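Local coordinates for histidinol-phosphatase (Listeria monocytogenes serotype 4b str. H7858, PDB 6NLR), which probably hydrolyses histidinol phosphate to histidinol and phosphate in histidine biosynthesis, using a trinuclear metal centre within a PHP domain, at residues Q156-E161 with E202-F207; K164-A169 with L213-Y219. One frame throughout, in Å; residues are numbered along the deposited sequence.

Both contacts join the same two helices, 152-168 and 201-217, which run side by side in one direction: the segment axes are 10.1 Å apart at 9° in contact 1 and 10.4 Å apart at 12° in contact 2. Their centres lie about 14 Å from each other along this shared interface. Each is partly buried, with four buried and one exposed among eight touching residues. Contact 1, nearer the N-terminal ends, covers 450 Å² and joins leucine packing to a lysine that reaches a main-chain carbonyl. Contact 2, at the C-terminal ends, covers 342 Å² and sets an isoleucine-centred apolar cluster beside an arginine directed at terminal carbonyls.

Contact 1. Residues Q156-E161 with E202-F207; sequences QLAYLE and EVMEKF
Both segments are helical throughout (phi near -60°, psi near -45°) and nearly parallel, their axes 10.1 Å apart at 9°. The register pairs L157 with V203 (CA-CA 6.3 Å) and L160 with K206 (CA-CA 6.8 Å). Bonds L160 N to Q156 O (2.9 Å), E161 N to L157 O (3.0 Å), K206 N to E202 O (3.0 Å) and F207 N to V203 O (3.0 Å) satisfy backbone groups. L157 O also accepts K206 NZ at 3.2 Å; K206, with chi1 off-well at -108°, chi2 m and chi4 p, makes a long salt bridge to E161 (NZ-OE1 4.0 Å). Q156 NE2 is satisfied by Q186, Y159 OH by the backbone of L184. Among the apolar groups, L157 CD2 meets V203 CG2 at 3.8 Å, and L160, rotamer mt, sets CD1 4.0 Å from the F207 ring centroid, 17° off its normal, a CH-pi contact. The arrangement is that of neighbouring parallel helices in the TIM-barrel-like PHP domain.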
loop_
_atom_site.group_PDB
_atom_site.type_symbol
_atom_site.label_atom_id
_atom_site.label_comp_id
_atom_site.label_asym_id
_atom_site.label_seq_id
_atom_site.Cartn_x
_atom_site.Cartn_y
_atom_site.Cartn_z
ATOM N N GLN A 156 -7.749 11.798 -9.453
ATOM C CA GLN A 156 -7.196 10.540 -10.019
ATOM C C GLN A 156 -5.860 10.875 -10.698
ATOM O O GLN A 156 -4.859 10.150 -10.494
ATOM C CB GLN A 156 -8.111 9.900 -11.069
ATOM C CG GLN A 156 -9.346 9.230 -10.516
ATOM C CD GLN A 156 -10.291 8.786 -11.606
ATOM O OE1 GLN A 156 -10.627 9.546 -12.512
ATOM N NE2 GLN A 156 -10.744 7.548 -11.524
ATOM N N LEU A 157 -5.854 11.929 -11.508
ATOM C CA LEU A 157 -4.665 12.242 -12.336
ATOM C C LEU A 157 -3.531 12.748 -11.431
ATOM O O LEU A 157 -2.364 12.381 -11.689
ATOM C CB LEU A 157 -5.057 13.252 -13.418
ATOM C CG LEU A 157 -5.973 12.677 -14.490
ATOM C CD1 LEU A 157 -6.606 13.758 -15.332
ATOM C CD2 LEU A 157 -5.192 11.717 -15.344
ATOM N N ALA A 158 -3.842 13.525 -10.386
ATOM C CA ALA A 158 -2.803 13.976 -9.426
ATOM C C ALA A 158 -2.230 12.757 -8.677
ATOM O O ALA A 158 -1.005 12.655 -8.485
ATOM C CB ALA A 158 -3.381 14.974 -8.490
ATOM N N TYR A 159 -3.098 11.836 -8.290
ATOM C CA TYR A 159 -2.710 10.577 -7.598
ATOM C C TYR A 159 -1.767 9.768 -8.495
ATOM O O TYR A 159 -0.661 9.350 -8.027
ATOM C CB TYR A 159 -3.960 9.790 -7.207
ATOM C CG TYR A 159 -3.655 8.378 -6.802
ATOM C CD1 TYR A 159 -3.159 8.093 -5.527
ATOM C CD2 TYR A 159 -3.810 7.333 -7.704
ATOM C CE1 TYR A 159 -2.838 6.797 -5.163
ATOM C CE2 TYR A 159 -3.529 6.033 -7.337
ATOM C CZ TYR A 159 -3.022 5.761 -6.076
ATOM O OH TYR A 159 -2.725 4.462 -5.743
ATOM N N LEU A 160 -2.158 9.556 -9.752
ATOM C CA LEU A 160 -1.344 8.732 -10.681
ATOM C C LEU A 160 -0.005 9.428 -10.969
ATOM O O LEU A 160 0.985 8.701 -11.175
ATOM C CB LEU A 160 -2.137 8.430 -11.952
ATOM C CG LEU A 160 -3.340 7.523 -11.735
ATOM C CD1 LEU A 160 -4.122 7.343 -13.023
ATOM C CD2 LEU A 160 -2.916 6.177 -11.202
ATOM N N GLU A 161 0.047 10.759 -10.994
ATOM C CA GLU A 161 1.335 11.477 -11.159
ATOM C C GLU A 161 2.239 11.121 -9.967
ATOM O O GLU A 161 3.441 10.873 -10.186
ATOM C CB GLU A 161 1.140 12.988 -11.286
ATOM C CG GLU A 161 2.458 13.762 -11.346
ATOM C CD GLU A 161 3.403 13.352 -12.478
ATOM O OE1 GLU A 161 2.894 12.956 -13.577
ATOM O OE2 GLU A 161 4.646 13.398 -12.264
ATOM N N GLU A 202 -7.729 9.996 -20.627
ATOM C CA GLU A 202 -6.521 10.577 -19.994
ATOM C C GLU A 202 -6.077 9.701 -18.810
ATOM O O GLU A 202 -4.861 9.444 -18.670
ATOM C CB GLU A 202 -6.772 12.019 -19.549
ATOM C CG GLU A 202 -5.470 12.719 -19.180
ATOM C CD GLU A 202 -5.587 14.193 -18.820
ATOM O OE1 GLU A 202 -6.688 14.760 -18.983
ATOM O OE2 GLU A 202 -4.579 14.760 -18.362
ATOM N N VAL A 203 -7.006 9.262 -17.959
ATOM C CA VAL A 203 -6.644 8.358 -16.818
ATOM C C VAL A 203 -6.051 7.068 -17.387
ATOM O O VAL A 203 -5.028 6.580 -16.894
ATOM C CB VAL A 203 -7.852 8.118 -15.905
ATOM C CG1 VAL A 203 -7.676 6.904 -15.005
ATOM C CG2 VAL A 203 -8.176 9.371 -15.102
HETATM N N MSE A 204 -6.669 6.545 -18.457
HETATM C CA MSE A 204 -6.230 5.285 -19.030
HETATM C C MSE A 204 -4.813 5.409 -19.600
HETATM O O MSE A 204 -4.009 4.489 -19.448
HETATM C CB MSE A 204 -7.191 4.800 -20.117
HETATM C CG MSE A 204 -8.449 4.139 -19.592
HETATM SE SE MSE A 204 -8.075 2.759 -18.201
HETATM C CE MSE A 204 -6.709 1.616 -19.027
ATOM N N GLU A 205 -4.531 6.539 -20.253
ATOM C CA GLU A 205 -3.217 6.798 -20.831
ATOM C C GLU A 205 -2.160 6.882 -19.717
ATOM O O GLU A 205 -1.062 6.309 -19.879
ATOM C CB GLU A 205 -3.243 8.089 -21.657
ATOM C CG GLU A 205 -1.907 8.452 -22.293
ATOM C CD GLU A 205 -1.251 7.379 -23.171
ATOM O OE1 GLU A 205 -1.978 6.514 -23.716
ATOM O OE2 GLU A 205 -0.007 7.405 -23.319
ATOM N N LYS A 206 -2.504 7.528 -18.604
ATOM C CA LYS A 206 -1.611 7.638 -17.430
ATOM C C LYS A 206 -1.321 6.235 -16.879
ATOM O O LYS A 206 -0.152 5.974 -16.515
ATOM C CB LYS A 206 -2.213 8.570 -16.378
ATOM C CG LYS A 206 -1.506 9.913 -16.242
ATOM C CD LYS A 206 -0.261 9.882 -15.355
ATOM C CE LYS A 206 0.225 11.261 -14.934
ATOM N NZ LYS A 206 -0.901 12.137 -14.489
ATOM N N PHE A 207 -2.323 5.355 -16.788
ATOM C CA PHE A 207 -2.102 3.954 -16.351
ATOM C C PHE A 207 -1.145 3.249 -17.337
ATOM O O PHE A 207 -0.260 2.516 -16.883
ATOM C CB PHE A 207 -3.417 3.205 -16.179
ATOM C CG PHE A 207 -4.035 3.323 -14.808
ATOM C CD1 PHE A 207 -3.388 2.833 -13.680
ATOM C CD2 PHE A 207 -5.305 3.858 -14.656
ATOM C CE1 PHE A 207 -3.984 2.883 -12.426
ATOM C CE2 PHE A 207 -5.902 3.917 -13.405
ATOM C CZ PHE A 207 -5.241 3.428 -12.288
#

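Contact 2. Residues K164-A169 with L213-Y219; sequences KQSIEA and LVKKRDY
Helical residues 164-168 and 213-217 run almost parallel, with axes 10.4 Å apart at 12°; I167 and V214 are closest in register (CA-CA 6.8 Å). Both helices end here, A169 leaving helical geometry at phi/psi -59/137.

L213 (chi1 t, chi2 p) points its CA-to-CB bond toward the first helix. Its CG lies 3.7 Å from I167 CG2 and its CD2 3.6 Å from E168 CG, the aliphatic part of a side chain whose OE2 takes K164 NZ at 2.8 Å in a salt bridge one turn apart. V214 follows, its CG2 3.6 Å from I167 CD1; I167 (mt) thus touches both residues and is the most covered here, losing 109 Å².

R217, with chi1 and chi2 both m, folds its guanidinium over the end of helix 152-168. NE and NH2 each give a weak hydrogen bond to I167 O (both 3.1 Å, N-H...O 128°), while NH2 also lies 2.9 Å from E168 O and 3.2 Å from A169 O. A169 O accepts a hydrogen bond from K175 NZ.

D218 turns the chain with positive phi (63/38). Y219 N to V214 O (2.9 Å) and D218 N to K215 O (3.0 Å) close this Schellman motif. Y219 is then extended (-89/174), and its ring (chi1 m) returns to I167: Y219 CE2 stands 4.0 Å from I167 CG2 and 3.5 Å from I167 O; its OH is hydrogen-bonded to K175 NZ. The Schellman motif, a common helix C-cap, here ends helix 201-217 just before strand 220-224, in a domain of the TIM-barrel clan.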
loop_
_atom_site.group_PDB
_atom_site.type_symbol
_atom_site.label_atom_id
_atom_site.label_comp_id
_atom_site.label_asym_id
_atom_site.label_seq_id
_atom_site.Cartn_x
_atom_site.Cartn_y
_atom_site.Cartn_z
ATOM N N LYS A 164 3.555 7.546 -10.424
ATOM C CA LYS A 164 4.608 7.611 -11.458
ATOM C C LYS A 164 5.915 8.101 -10.815
ATOM O O LYS A 164 6.968 7.488 -11.057
ATOM C CB LYS A 164 4.136 8.498 -12.610
ATOM C CG LYS A 164 5.132 8.665 -13.751
ATOM C CD LYS A 164 4.527 9.417 -14.914
ATOM C CE LYS A 164 5.465 9.557 -16.096
ATOM N NZ LYS A 164 6.474 10.612 -15.856
ATOM N N GLN A 165 5.862 9.178 -10.032
ATOM C CA GLN A 165 7.037 9.702 -9.293
ATOM C C GLN A 165 7.617 8.623 -8.371
ATOM O O GLN A 165 8.863 8.492 -8.316
ATOM C CB GLN A 165 6.656 10.947 -8.496
ATOM C CG GLN A 165 6.508 12.194 -9.348
ATOM C CD GLN A 165 6.116 13.357 -8.470
ATOM O OE1 GLN A 165 5.181 13.280 -7.682
ATOM N NE2 GLN A 165 6.871 14.423 -8.562
ATOM N N SER A 166 6.770 7.872 -7.658
ATOM C CA SER A 166 7.237 6.775 -6.760
ATOM C C SER A 166 8.025 5.730 -7.571
ATOM O O SER A 166 9.068 5.241 -7.095
ATOM C CB SER A 166 6.102 6.159 -5.973
ATOM O OG SER A 166 5.349 5.227 -6.747
ATOM N N ILE A 167 7.582 5.413 -8.780
ATOM C CA ILE A 167 8.262 4.400 -9.642
ATOM C C ILE A 167 9.610 4.940 -10.123
ATOM O O ILE A 167 10.592 4.173 -10.107
ATOM C CB ILE A 167 7.348 3.980 -10.801
ATOM C CG1 ILE A 167 6.102 3.261 -10.265
ATOM C CG2 ILE A 167 8.102 3.131 -11.805
ATOM C CD1 ILE A 167 4.940 3.263 -11.238
ATOM N N GLU A 168 9.655 6.214 -10.502
ATOM C CA GLU A 168 10.864 6.869 -11.057
ATOM C C GLU A 168 11.890 7.099 -9.943
ATOM O O GLU A 168 13.042 7.198 -10.265
ATOM C CB GLU A 168 10.524 8.223 -11.687
ATOM C CG GLU A 168 9.681 8.127 -12.948
ATOM C CD GLU A 168 9.012 9.431 -13.402
ATOM O OE1 GLU A 168 8.808 10.375 -12.560
ATOM O OE2 GLU A 168 8.677 9.513 -14.606
ATOM N N ALA A 169 11.469 7.214 -8.689
ATOM C CA ALA A 169 12.318 7.714 -7.579
ATOM C C ALA A 169 13.575 6.833 -7.392
ATOM O O ALA A 169 13.475 5.599 -7.416
ATOM C CB ALA A 169 11.522 7.785 -6.311
ATOM N N LEU A 213 6.480 1.740 -17.434
ATOM C CA LEU A 213 7.630 2.120 -16.581
ATOM C C LEU A 213 7.877 1.033 -15.520
ATOM O O LEU A 213 9.042 0.643 -15.301
ATOM C CB LEU A 213 7.310 3.488 -15.987
ATOM C CG LEU A 213 8.477 4.228 -15.357
ATOM C CD1 LEU A 213 9.591 4.469 -16.378
ATOM C CD2 LEU A 213 7.966 5.526 -14.763
ATOM N N VAL A 214 6.815 0.506 -14.913
ATOM C CA VAL A 214 6.903 -0.668 -14.000
ATOM C C VAL A 214 7.621 -1.813 -14.720
ATOM O O VAL A 214 8.520 -2.438 -14.129
ATOM C CB VAL A 214 5.513 -1.102 -13.504
ATOM C CG1 VAL A 214 5.542 -2.476 -12.889
ATOM C CG2 VAL A 214 4.940 -0.098 -12.528
ATOM N N LYS A 215 7.223 -2.124 -15.940
ATOM C CA LYS A 215 7.863 -3.222 -16.703
ATOM C C LYS A 215 9.347 -2.894 -16.961
ATOM O O LYS A 215 10.213 -3.766 -16.743
ATOM C CB LYS A 215 7.136 -3.475 -18.027
ATOM C CG LYS A 215 7.717 -4.624 -18.846
ATOM C CD LYS A 215 7.843 -5.911 -18.035
ATOM C CE LYS A 215 8.334 -7.089 -18.845
ATOM N NZ LYS A 215 8.286 -8.310 -18.005
ATOM N N LYS A 216 9.637 -1.690 -17.435
ATOM C CA LYS A 216 11.023 -1.252 -17.746
ATOM C C LYS A 216 11.900 -1.351 -16.481
ATOM O O LYS A 216 13.056 -1.762 -16.596
ATOM C CB LYS A 216 10.976 0.171 -18.294
ATOM C CG LYS A 216 12.309 0.748 -18.743
ATOM C CD LYS A 216 12.386 2.255 -18.527
ATOM C CE LYS A 216 13.735 2.820 -18.912
ATOM N NZ LYS A 216 14.003 2.612 -20.351
ATOM N N ARG A 217 11.351 -1.034 -15.309
ATOM C CA ARG A 217 12.099 -1.054 -14.022
ATOM C C ARG A 217 12.163 -2.481 -13.447
ATOM O O ARG A 217 12.895 -2.684 -12.459
ATOM C CB ARG A 217 11.401 -0.121 -13.039
ATOM C CG ARG A 217 11.646 1.360 -13.263
ATOM C CD ARG A 217 12.913 1.554 -12.494
ATOM N NE ARG A 217 12.868 2.765 -11.757
ATOM C CZ ARG A 217 13.827 3.190 -10.963
ATOM N NH1 ARG A 217 14.928 2.473 -10.802
ATOM N NH2 ARG A 217 13.658 4.340 -10.335
ATOM N N ASP A 218 11.426 -3.430 -14.037
ATOM C CA ASP A 218 11.338 -4.833 -13.567
ATOM C C ASP A 218 10.717 -4.854 -12.163
ATOM O O ASP A 218 11.155 -5.649 -11.317
ATOM C CB ASP A 218 12.711 -5.501 -13.568
ATOM C CG ASP A 218 12.644 -7.016 -13.634
ATOM O OD1 ASP A 218 11.781 -7.533 -14.365
ATOM O OD2 ASP A 218 13.480 -7.669 -12.984
ATOM N N TYR A 219 9.733 -3.993 -11.937
ATOM C CA TYR A 219 8.987 -3.901 -10.663
ATOM C C TYR A 219 7.802 -4.864 -10.728
ATOM O O TYR A 219 7.528 -5.474 -11.787
ATOM C CB TYR A 219 8.554 -2.463 -10.389
ATOM C CG TYR A 219 9.624 -1.495 -9.948
ATOM C CD1 TYR A 219 10.934 -1.881 -9.691
ATOM C CD2 TYR A 219 9.297 -0.164 -9.735
ATOM C CE1 TYR A 219 11.882 -0.965 -9.257
ATOM C CE2 TYR A 219 10.235 0.761 -9.318
ATOM C CZ TYR A 219 11.541 0.365 -9.094
ATOM O OH TYR A 219 12.447 1.280 -8.656
#